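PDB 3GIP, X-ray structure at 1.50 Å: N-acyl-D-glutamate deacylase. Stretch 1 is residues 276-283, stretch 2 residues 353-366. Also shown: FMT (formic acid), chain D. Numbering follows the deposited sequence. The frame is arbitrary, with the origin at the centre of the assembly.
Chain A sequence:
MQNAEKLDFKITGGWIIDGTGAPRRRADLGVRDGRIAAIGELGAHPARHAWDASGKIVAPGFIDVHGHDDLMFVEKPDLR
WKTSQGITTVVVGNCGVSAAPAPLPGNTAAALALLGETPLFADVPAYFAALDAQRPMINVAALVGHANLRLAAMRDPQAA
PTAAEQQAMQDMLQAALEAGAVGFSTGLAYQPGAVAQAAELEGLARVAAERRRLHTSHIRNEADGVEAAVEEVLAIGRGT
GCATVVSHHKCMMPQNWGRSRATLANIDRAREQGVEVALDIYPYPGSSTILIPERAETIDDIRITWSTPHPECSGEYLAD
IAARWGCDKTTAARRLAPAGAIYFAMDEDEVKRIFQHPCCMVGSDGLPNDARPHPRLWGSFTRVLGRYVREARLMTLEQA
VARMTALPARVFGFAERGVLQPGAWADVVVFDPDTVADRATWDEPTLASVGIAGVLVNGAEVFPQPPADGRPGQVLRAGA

Stretch 1 276-283: EVALDIYP
Stretch 2 353-366: RIFQHPCCMVGSDG

Four backbone hydrogen bonds join the stretches as neighbouring parallel strands, 277-281 and 360-362. Met361 N donates to Leu279 O at 2.8 Å and 174°, Gly363 N to Ile281 O at 3.0 Å and 170°, Leu279 N to Cys359 O at 3.1 Å and 160°, and Ile281 N to Met361 O at 3.2 Å and 151°. Leu279 and Ile281 thus each use both N and O, the alternation expected of a parallel ladder. The register pairs Leu279 with Cys360 (CA to CA 4.8 Å), Asp280 with Met361 (4.4 Å) and Ile281 with Val362 (5.3 Å); the strand axes lie at 39°. Residues 278-281 are strongly extended (phi -139° to -157°, psi 159° to 180°); Met361, at -101/-180, has a similar psi but a clearly less negative phi. CA-H...O contacts supplement the ladder, the shortest from Asp280 CA to Met361 O at 3.1 Å.

A water bridges the stretches beside the end of the ladder, on the face that carries Asp280, donating to Asp280 OD1 at 2.8 Å and to Gly363 O at 2.9 Å. Asp280 has chi1 of 54° (p). An ideal CB on Gly363 (phi/psi -130/121) would lie 3.1 Å from Asp280 OD1, a tight approach that glycine avoids.

The second stretch enters its strand from a helix through a type I turn, His357 to Cys360. Cys360 N donates to His357 O at 3.0 Å, and Cys359 N to His357 ND1 at 2.9 Å; the t rotamer of His357 (chi1 -175°) accompanies this side-chain bond.

Leu279, Ile281, Cys360 and Val362 project from one face of the sheet, where the helix supplies apolar partners. Leu279 (p, chi2 155°) places CD1 3.5 Å from Ile354 CG2, while its CG is 3.9 Å from Cys360 CB. Ile281 (p, chi2 89°) brings CG2 within 3.5 Å of Ile354 CG2 and CG1 within 3.8 Å of Cys360 SG and 4.0 Å of Phe355 CB. Ile354 is m,t and Phe355 t (chi2 57°); Cys360 and Val362 are both t. Branched aliphatic groups suit this buried layer, and the summed buried surface between the stretches is 686 Å².

Asp280 and Met361 share the other face, their CB atoms 4.2 Å apart. Met361 (m,t,m) carries CE to 3.9 Å from Ala278 CB, whose small side chain also sits 4.2 Å from Cys359 CB (Cys359 chi1 -60°).

After the strands, Tyr282 (chi1 42°, chi2 78°) sets CB 3.3 Å from Gly363 O, which lies near its ring edge. Tyr282 OH donates to FMT O2 at 2.6 Å, while Asp365 OD2 lies 3.3 Å from FMT O1; Asp365 is t, with phi/psi 56/35.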

# COMPACT_ATOMS: atom_id res chain seq x y z
N GLU A 276 5.34 -0.61 -18.87
CA GLU A 276 4.39 -1.17 -17.93
C GLU A 276 4.11 -0.12 -16.87
O GLU A 276 4.97 0.18 -16.05
CB GLU A 276 4.93 -2.44 -17.26
CG GLU A 276 5.00 -3.65 -18.18
CD GLU A 276 5.19 -4.95 -17.43
OE1 GLU A 276 5.31 -6.00 -18.09
OE2 GLU A 276 5.23 -4.92 -16.18
N VAL A 277 2.91 0.45 -16.90
CA VAL A 277 2.55 1.46 -15.93
C VAL A 277 1.23 1.12 -15.26
O VAL A 277 0.27 0.72 -15.91
CB VAL A 277 2.44 2.86 -16.58
CG1 VAL A 277 1.35 2.87 -17.63
CG2 VAL A 277 2.16 3.92 -15.51
N ALA A 278 1.20 1.26 -13.94
CA ALA A 278 -0.01 1.00 -13.17
C ALA A 278 -0.11 2.09 -12.11
O ALA A 278 0.74 2.97 -12.03
CB ALA A 278 0.06 -0.38 -12.52
N LEU A 279 -1.16 2.03 -11.30
CA LEU A 279 -1.36 3.02 -10.26
C LEU A 279 -2.24 2.44 -9.18
O LEU A 279 -2.73 1.32 -9.30
CB LEU A 279 -2.01 4.29 -10.83
CG LEU A 279 -3.41 4.13 -11.44
CD1 LEU A 279 -4.14 5.47 -11.38
CD2 LEU A 279 -3.33 3.65 -12.88
N ASP A 280 -2.44 3.20 -8.11
CA ASP A 280 -3.31 2.75 -7.04
C ASP A 280 -3.91 3.94 -6.31
O ASP A 280 -3.40 5.06 -6.39
CB ASP A 280 -2.56 1.82 -6.07
CG ASP A 280 -1.28 2.43 -5.51
OD1 ASP A 280 -1.36 3.33 -4.65
OD2 ASP A 280 -0.19 1.99 -5.93
N ILE A 281 -5.03 3.68 -5.63
CA ILE A 281 -5.71 4.71 -4.85
C ILE A 281 -6.31 4.10 -3.60
O ILE A 281 -6.40 2.87 -3.46
CB ILE A 281 -6.90 5.36 -5.63
CG1 ILE A 281 -7.95 4.29 -6.00
CG2 ILE A 281 -6.41 6.06 -6.87
CD1 ILE A 281 -9.04 4.06 -4.94
N TYR A 282 -6.69 4.96 -2.66
CA TYR A 282 -7.42 4.55 -1.47
C TYR A 282 -8.73 5.30 -1.72
O TYR A 282 -8.72 6.40 -2.28
CB TYR A 282 -6.72 4.96 -0.16
CG TYR A 282 -6.13 6.35 -0.13
CD1 TYR A 282 -6.94 7.47 0.06
CD2 TYR A 282 -4.76 6.54 -0.27
CE1 TYR A 282 -6.40 8.75 0.11
CE2 TYR A 282 -4.20 7.81 -0.22
CZ TYR A 282 -5.03 8.91 -0.03
OH TYR A 282 -4.48 10.17 0.02
N PRO A 283 -9.87 4.71 -1.34
CA PRO A 283 -11.19 5.31 -1.55
C PRO A 283 -11.63 6.43 -0.61
O PRO A 283 -12.67 6.32 0.03
CB PRO A 283 -12.11 4.10 -1.48
CG PRO A 283 -11.47 3.31 -0.37
CD PRO A 283 -9.99 3.38 -0.71
N ARG A 353 -13.20 8.09 -10.48
CA ARG A 353 -12.82 7.96 -11.89
C ARG A 353 -11.43 7.36 -12.04
O ARG A 353 -11.18 6.57 -12.95
CB ARG A 353 -12.85 9.32 -12.60
CG ARG A 353 -14.23 9.93 -12.77
CD ARG A 353 -14.21 11.00 -13.86
NE ARG A 353 -13.32 12.12 -13.54
CZ ARG A 353 -13.64 13.13 -12.73
NH1 ARG A 353 -14.83 13.16 -12.15
NH2 ARG A 353 -12.77 14.10 -12.50
N ILE A 354 -10.53 7.75 -11.15
CA ILE A 354 -9.16 7.24 -11.19
C ILE A 354 -9.19 5.74 -10.91
O ILE A 354 -8.51 4.97 -11.58
CB ILE A 354 -8.27 7.96 -10.16
CG1 ILE A 354 -8.12 9.43 -10.56
CG2 ILE A 354 -6.90 7.28 -10.09
CD1 ILE A 354 -7.41 10.28 -9.53
N PHE A 355 -10.00 5.33 -9.93
CA PHE A 355 -10.10 3.92 -9.59
C PHE A 355 -10.60 3.11 -10.79
O PHE A 355 -10.21 1.96 -10.97
CB PHE A 355 -11.04 3.70 -8.41
CG PHE A 355 -11.26 2.25 -8.08
CD1 PHE A 355 -10.18 1.42 -7.80
CD2 PHE A 355 -12.54 1.70 -8.10
CE1 PHE A 355 -10.37 0.06 -7.54
CE2 PHE A 355 -12.74 0.35 -7.85
CZ PHE A 355 -11.66 -0.47 -7.57
N GLN A 356 -11.45 3.71 -11.60
CA GLN A 356 -11.98 3.02 -12.77
C GLN A 356 -10.94 2.74 -13.84
O GLN A 356 -11.15 1.91 -14.71
CB GLN A 356 -13.15 3.80 -13.36
CG GLN A 356 -14.40 3.74 -12.51
CD GLN A 356 -15.56 4.50 -13.12
OE1 GLN A 356 -15.46 5.69 -13.40
NE2 GLN A 356 -16.67 3.80 -13.34
N HIS A 357 -9.81 3.44 -13.79
CA HIS A 357 -8.77 3.21 -14.79
C HIS A 357 -8.39 1.73 -14.75
O HIS A 357 -8.22 1.16 -13.68
CB HIS A 357 -7.55 4.08 -14.52
CG HIS A 357 -6.51 3.99 -15.59
ND1 HIS A 357 -5.66 2.90 -15.71
CD2 HIS A 357 -6.22 4.81 -16.63
CE1 HIS A 357 -4.90 3.06 -16.78
NE2 HIS A 357 -5.22 4.20 -17.36
N PRO A 358 -8.26 1.10 -15.93
CA PRO A 358 -7.91 -0.33 -16.04
C PRO A 358 -6.69 -0.81 -15.27
O PRO A 358 -6.62 -1.99 -14.90
CB PRO A 358 -7.75 -0.52 -17.55
CG PRO A 358 -8.71 0.47 -18.13
CD PRO A 358 -8.45 1.69 -17.27
N CYS A 359 -5.74 0.07 -15.01
CA CYS A 359 -4.53 -0.34 -14.29
C CYS A 359 -4.49 0.13 -12.85
O CYS A 359 -3.42 0.14 -12.23
CB CYS A 359 -3.29 0.15 -15.03
SG CYS A 359 -3.15 -0.49 -16.71
N CYS A 360 -5.64 0.51 -12.30
CA CYS A 360 -5.66 1.00 -10.93
C CYS A 360 -5.92 -0.09 -9.90
O CYS A 360 -6.95 -0.77 -9.93
CB CYS A 360 -6.71 2.11 -10.77
SG CYS A 360 -6.48 3.06 -9.24
N MET A 361 -4.98 -0.23 -8.98
CA MET A 361 -5.09 -1.20 -7.90
C MET A 361 -5.52 -0.44 -6.65
O MET A 361 -5.72 0.78 -6.69
CB MET A 361 -3.72 -1.84 -7.66
CG MET A 361 -3.10 -2.43 -8.92
SD MET A 361 -1.37 -2.91 -8.70
CE MET A 361 -0.57 -1.33 -8.79
N VAL A 362 -5.67 -1.16 -5.54
CA VAL A 362 -6.06 -0.53 -4.28
C VAL A 362 -4.89 -0.56 -3.31
O VAL A 362 -4.28 -1.61 -3.08
CB VAL A 362 -7.27 -1.25 -3.63
CG1 VAL A 362 -7.67 -0.56 -2.33
CG2 VAL A 362 -8.44 -1.28 -4.61
N GLY A 363 -4.56 0.61 -2.76
CA GLY A 363 -3.48 0.74 -1.79
C GLY A 363 -4.04 1.50 -0.60
O GLY A 363 -4.50 2.62 -0.76
N SER A 364 -4.01 0.90 0.59
CA SER A 364 -4.59 1.55 1.76
C SER A 364 -3.82 2.75 2.29
O SER A 364 -4.43 3.71 2.78
CB SER A 364 -4.74 0.54 2.90
OG SER A 364 -3.49 0.27 3.52
N ASP A 365 -2.49 2.71 2.19
CA ASP A 365 -1.64 3.79 2.67
C ASP A 365 -1.92 4.06 4.15
O ASP A 365 -1.86 5.20 4.62
CB ASP A 365 -1.85 5.06 1.84
CG ASP A 365 -0.70 6.04 1.97
OD1 ASP A 365 0.33 5.68 2.59
OD2 ASP A 365 -0.81 7.16 1.43
N GLY A 366 -2.22 2.99 4.89
CA GLY A 366 -2.49 3.14 6.31
C GLY A 366 -1.24 3.54 7.06
O GLY A 366 -0.14 3.12 6.71
C FMT D . -1.25 10.45 0.88
O1 FMT D . -1.77 10.30 1.95
O2 FMT D . -1.94 10.20 -0.24
O HOH W 1 -3.23 4.34 -2.78